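Pancreatic lipase related protein 2 (Equus caballus, PDB 1W52) probably hydrolyses the ester bonds of galactolipids and triacylglycerols, releasing fatty acids in the manner of other pancreatic lipases. Local coordinates at residues A[66-76]-A[141-152]. Residues are numbered along the deposited sequence; the frame is centred on the assembly and turned at random.
Sequences FQSSRKTHFVI and LSYNPENVHIIG
Y143 meets T72 and the 66-70 loop beside the parallel central strands 72-76 and 148-153 of the alpha/beta-hydrolase sheet. Its CG lies anti to the backbone N (chi1 -166°), which carries the ring across to the other segment. T72 OG1 donates to Y143 OH over 2.7 Å. R70 O lies 2.8 Å from the same Y143 OH, near the ring plane. T72 OG1 also bonds N102 of strand 102-107. Further back on the ring, F66 CZ touches Y143 CD1, and the two rings meet obliquely with planes at 44°. L141 CD1 comes to the edge of the F66 ring. A phenylalanine in place of Y143 would probably leave the T72 hydroxyl without this acceptor and R70 O without the nearby hydroxyl.

Along the strands, T72 N bonds N147 O, and T72 O then accepts H149 N at 2.8 Å. The same alternation runs on through F74 to I76. On one face of the sheet, V148 CG1 sits at the edge of the F74 ring, 3.6 Å from F74 CD1. I150 CG1 approaches that ring obliquely. Helix 116-141 covers this side, with L137 touching F66 and Y143, and I134 touching F74. G152 opens the GxSxG sequence of the probable nucleophile elbow. On the other face, H149 and H73 meet rim to rim, planes at 80°. I151 CG1 lies over one face of the H149 ring, toward its rim. T175 holds H149 NE2 and E99 holds H73 NE2, while H73 ND1 and H149 ND1 share a hydrogen bond of 3.0 Å.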
loop_
_atom_site.group_PDB
_atom_site.type_symbol
_atom_site.label_atom_id
_atom_site.label_comp_id
_atom_site.label_asym_id
_atom_site.label_seq_id
_atom_site.Cartn_x
_atom_site.Cartn_y
_atom_site.Cartn_z
ATOM N N PHE A 66 -24.184 8.875 12.391
ATOM C CA PHE A 66 -23.776 7.494 12.309
ATOM C C PHE A 66 -24.972 6.662 11.873
ATOM O O PHE A 66 -26.039 6.847 12.408
ATOM C CB PHE A 66 -23.265 7.029 13.667
ATOM C CG PHE A 66 -22.944 5.554 13.739
ATOM C CD1 PHE A 66 -23.865 4.656 14.222
ATOM C CD2 PHE A 66 -21.722 5.081 13.351
ATOM C CE1 PHE A 66 -23.564 3.327 14.291
ATOM C CE2 PHE A 66 -21.427 3.738 13.437
ATOM C CZ PHE A 66 -22.340 2.868 13.903
ATOM N N GLN A 67 -24.772 5.750 10.919
ATOM C CA GLN A 67 -25.823 4.904 10.348
ATOM C C GLN A 67 -25.538 3.430 10.625
ATOM O O GLN A 67 -24.682 2.829 9.989
ATOM C CB GLN A 67 -26.005 5.153 8.831
ATOM C CG GLN A 67 -24.768 5.610 8.034
ATOM C CD GLN A 67 -25.058 6.654 6.908
ATOM O OE1 GLN A 67 -25.794 7.607 7.128
ATOM N NE2 GLN A 67 -24.449 6.475 5.723
ATOM N N SER A 68 -26.276 2.844 11.566
ATOM C CA SER A 68 -26.055 1.441 11.940
ATOM C C SER A 68 -26.272 0.472 10.782
ATOM O O SER A 68 -25.876 -0.685 10.843
ATOM C CB SER A 68 -26.946 1.049 13.118
ATOM O OG SER A 68 -28.259 0.785 12.649
ATOM N N SER A 69 -26.921 0.967 9.740
ATOM C CA SER A 69 -27.136 0.211 8.507
ATOM C C SER A 69 -25.849 -0.087 7.688
ATOM O O SER A 69 -25.761 -1.120 7.018
ATOM C CB SER A 69 -28.145 0.958 7.629
ATOM O OG SER A 69 -28.307 0.308 6.375
ATOM N N ARG A 70 -24.857 0.805 7.769
ATOM C CA ARG A 70 -23.675 0.800 6.884
ATOM C C ARG A 70 -22.365 0.334 7.505
ATOM O O ARG A 70 -22.231 0.437 8.722
ATOM C CB ARG A 70 -23.445 2.222 6.445
ATOM C CG ARG A 70 -24.657 2.804 5.812
ATOM C CD ARG A 70 -25.104 1.982 4.669
ATOM N NE ARG A 70 -25.884 2.731 3.717
ATOM C CZ ARG A 70 -26.316 2.225 2.583
ATOM N NH1 ARG A 70 -26.000 0.996 2.240
ATOM N NH2 ARG A 70 -27.043 2.951 1.772
ATOM N N LYS A 71 -21.403 -0.137 6.681
ATOM C CA LYS A 71 -20.001 -0.358 7.142
ATOM C C LYS A 71 -19.439 0.855 7.894
ATOM O O LYS A 71 -19.896 1.957 7.688
ATOM C CB LYS A 71 -19.016 -0.580 5.979
ATOM C CG LYS A 71 -19.018 -1.953 5.324
ATOM C CD LYS A 71 -17.883 -2.105 4.263
ATOM C CE LYS A 71 -16.513 -2.308 4.913
ATOM N NZ LYS A 71 -16.394 -3.497 5.866
ATOM N N THR A 72 -18.438 0.653 8.739
ATOM C CA THR A 72 -17.756 1.766 9.381
ATOM C C THR A 72 -16.233 1.673 9.246
ATOM O O THR A 72 -15.604 0.685 9.652
ATOM C CB THR A 72 -18.130 1.815 10.826
ATOM O OG1 THR A 72 -19.557 1.970 10.949
ATOM C CG2 THR A 72 -17.478 3.017 11.529
ATOM N N HIS A 73 -15.647 2.703 8.650
ATOM C CA HIS A 73 -14.195 2.805 8.524
ATOM C C HIS A 73 -13.601 3.681 9.626
ATOM O O HIS A 73 -14.044 4.791 9.884
ATOM C CB HIS A 73 -13.827 3.343 7.151
ATOM C CG HIS A 73 -14.396 2.521 6.039
ATOM N ND1 HIS A 73 -13.955 1.253 5.760
ATOM C CD2 HIS A 73 -15.381 2.782 5.146
ATOM C CE1 HIS A 73 -14.638 0.765 4.738
ATOM N NE2 HIS A 73 -15.507 1.676 4.343
ATOM N N PHE A 74 -12.624 3.106 10.306
ATOM C CA PHE A 74 -11.804 3.800 11.283
ATOM C C PHE A 74 -10.451 4.024 10.617
ATOM O O PHE A 74 -9.914 3.127 9.931
ATOM C CB PHE A 74 -11.609 2.899 12.483
ATOM C CG PHE A 74 -12.766 2.914 13.475
ATOM C CD1 PHE A 74 -13.536 1.747 13.728
ATOM C CD2 PHE A 74 -13.041 4.051 14.219
ATOM C CE1 PHE A 74 -14.517 1.747 14.673
ATOM C CE2 PHE A 74 -14.044 4.037 15.166
ATOM C CZ PHE A 74 -14.767 2.881 15.389
ATOM N N VAL A 75 -9.898 5.208 10.827
ATOM C CA VAL A 75 -8.589 5.555 10.291
ATOM C C VAL A 75 -7.705 6.084 11.401
ATOM O O VAL A 75 -7.899 7.170 11.870
ATOM C CB VAL A 75 -8.758 6.617 9.258
ATOM C CG1 VAL A 75 -7.433 7.110 8.795
ATOM C CG2 VAL A 75 -9.545 6.036 8.085
ATOM N N ILE A 76 -6.722 5.326 11.817
ATOM C CA ILE A 76 -5.845 5.718 12.926
ATOM C C ILE A 76 -4.410 6.124 12.464
ATOM O O ILE A 76 -3.694 5.314 11.844
ATOM C CB ILE A 76 -5.740 4.517 13.884
ATOM C CG1 ILE A 76 -7.125 3.878 14.109
ATOM C CG2 ILE A 76 -5.090 4.953 15.192
ATOM C CD1 ILE A 76 -7.087 2.531 14.825
ATOM N N LEU A 141 -26.429 -0.307 19.648
ATOM C CA LEU A 141 -27.249 -0.377 18.434
ATOM C C LEU A 141 -27.165 -1.689 17.698
ATOM O O LEU A 141 -27.416 -1.725 16.507
ATOM C CB LEU A 141 -26.902 0.723 17.442
ATOM C CG LEU A 141 -26.271 2.048 17.882
ATOM C CD1 LEU A 141 -26.647 3.149 16.849
ATOM C CD2 LEU A 141 -26.617 2.501 19.344
ATOM N N SER A 142 -26.841 -2.768 18.403
ATOM C CA SER A 142 -26.618 -4.101 17.789
ATOM C C SER A 142 -25.728 -4.096 16.538
ATOM O O SER A 142 -25.824 -5.004 15.684
ATOM C CB SER A 142 -27.946 -4.775 17.472
ATOM O OG SER A 142 -28.719 -4.893 18.644
ATOM N N TYR A 143 -24.848 -3.089 16.456
ATOM C CA TYR A 143 -23.915 -2.953 15.353
ATOM C C TYR A 143 -22.925 -4.107 15.360
ATOM O O TYR A 143 -22.052 -4.225 16.207
ATOM C CB TYR A 143 -23.200 -1.609 15.391
ATOM C CG TYR A 143 -22.482 -1.297 14.106
ATOM C CD1 TYR A 143 -22.972 -0.350 13.212
ATOM C CD2 TYR A 143 -21.315 -1.954 13.780
ATOM C CE1 TYR A 143 -22.286 -0.065 12.035
ATOM C CE2 TYR A 143 -20.650 -1.690 12.612
ATOM C CZ TYR A 143 -21.121 -0.750 11.748
ATOM O OH TYR A 143 -20.410 -0.536 10.596
ATOM N N ASN A 144 -23.099 -4.979 14.396
ATOM C CA ASN A 144 -22.208 -6.094 14.209
ATOM C C ASN A 144 -20.727 -5.629 14.028
ATOM O O ASN A 144 -20.401 -4.860 13.116
ATOM C CB ASN A 144 -22.744 -6.863 12.995
ATOM C CG ASN A 144 -21.954 -8.089 12.669
ATOM O OD1 ASN A 144 -21.268 -8.659 13.527
ATOM N ND2 ASN A 144 -22.047 -8.518 11.405
ATOM N N PRO A 145 -19.845 -6.022 14.940
ATOM C CA PRO A 145 -18.408 -5.850 14.742
ATOM C C PRO A 145 -17.835 -6.259 13.401
ATOM O O PRO A 145 -16.882 -5.591 13.010
ATOM C CB PRO A 145 -17.825 -6.699 15.870
ATOM C CG PRO A 145 -18.740 -6.380 16.955
ATOM C CD PRO A 145 -20.112 -6.535 16.291
ATOM N N GLU A 146 -18.366 -7.272 12.720
ATOM C CA GLU A 146 -17.815 -7.655 11.412
ATOM C C GLU A 146 -18.134 -6.673 10.262
ATOM O O GLU A 146 -17.703 -6.869 9.154
ATOM C CB GLU A 146 -18.196 -9.081 11.048
ATOM C CG GLU A 146 -19.431 -9.174 10.183
ATOM C CD GLU A 146 -19.832 -10.603 9.859
ATOM O OE1 GLU A 146 -18.971 -11.357 9.337
ATOM O OE2 GLU A 146 -21.008 -10.966 10.106
ATOM N N ASN A 147 -18.875 -5.621 10.555
ATOM C CA ASN A 147 -19.035 -4.482 9.672
ATOM C C ASN A 147 -18.021 -3.372 9.866
ATOM O O ASN A 147 -18.154 -2.320 9.274
ATOM C CB ASN A 147 -20.403 -3.844 9.909
ATOM C CG ASN A 147 -21.501 -4.554 9.191
ATOM O OD1 ASN A 147 -21.360 -4.910 8.027
ATOM N ND2 ASN A 147 -22.605 -4.763 9.873
ATOM N N VAL A 148 -17.012 -3.581 10.697
ATOM C CA VAL A 148 -16.052 -2.526 11.030
ATOM C C VAL A 148 -14.730 -2.804 10.375
ATOM O O VAL A 148 -14.218 -3.919 10.463
ATOM C CB VAL A 148 -15.760 -2.486 12.502
ATOM C CG1 VAL A 148 -14.554 -1.546 12.771
ATOM C CG2 VAL A 148 -16.976 -2.050 13.253
ATOM N N HIS A 149 -14.191 -1.754 9.753
ATOM C CA HIS A 149 -12.883 -1.749 9.089
ATOM C C HIS A 149 -11.990 -0.745 9.761
ATOM O O HIS A 149 -12.303 0.476 9.777
ATOM C CB HIS A 149 -13.044 -1.292 7.672
ATOM C CG HIS A 149 -11.780 -1.314 6.877
ATOM N ND1 HIS A 149 -11.586 -0.507 5.771
ATOM C CD2 HIS A 149 -10.667 -2.073 6.998
ATOM C CE1 HIS A 149 -10.409 -0.777 5.243
ATOM N NE2 HIS A 149 -9.827 -1.716 5.970
ATOM N N ILE A 150 -10.898 -1.234 10.341
ATOM C CA ILE A 150 -9.947 -0.311 10.907
ATOM C C ILE A 150 -8.753 -0.192 10.026
ATOM O O ILE A 150 -8.194 -1.185 9.628
ATOM C CB ILE A 150 -9.506 -0.735 12.242
ATOM C CG1 ILE A 150 -10.688 -0.782 13.184
ATOM C CG2 ILE A 150 -8.587 0.358 12.798
ATOM C CD1 ILE A 150 -10.410 -1.489 14.438
ATOM N N ILE A 151 -8.350 1.029 9.727
ATOM C CA ILE A 151 -7.196 1.249 8.861
ATOM C C ILE A 151 -6.162 2.019 9.659
ATOM O O ILE A 151 -6.427 3.150 10.009
ATOM C CB ILE A 151 -7.594 2.111 7.653
ATOM C CG1 ILE A 151 -8.853 1.617 6.958
ATOM C CG2 ILE A 151 -6.492 2.102 6.658
ATOM C CD1 ILE A 151 -9.307 2.564 5.792
ATOM N N GLY A 152 -4.997 1.460 9.931
ATOM C CA GLY A 152 -4.011 2.186 10.728
ATOM C C GLY A 152 -2.669 2.346 10.019
ATOM O O GLY A 152 -2.181 1.414 9.400
#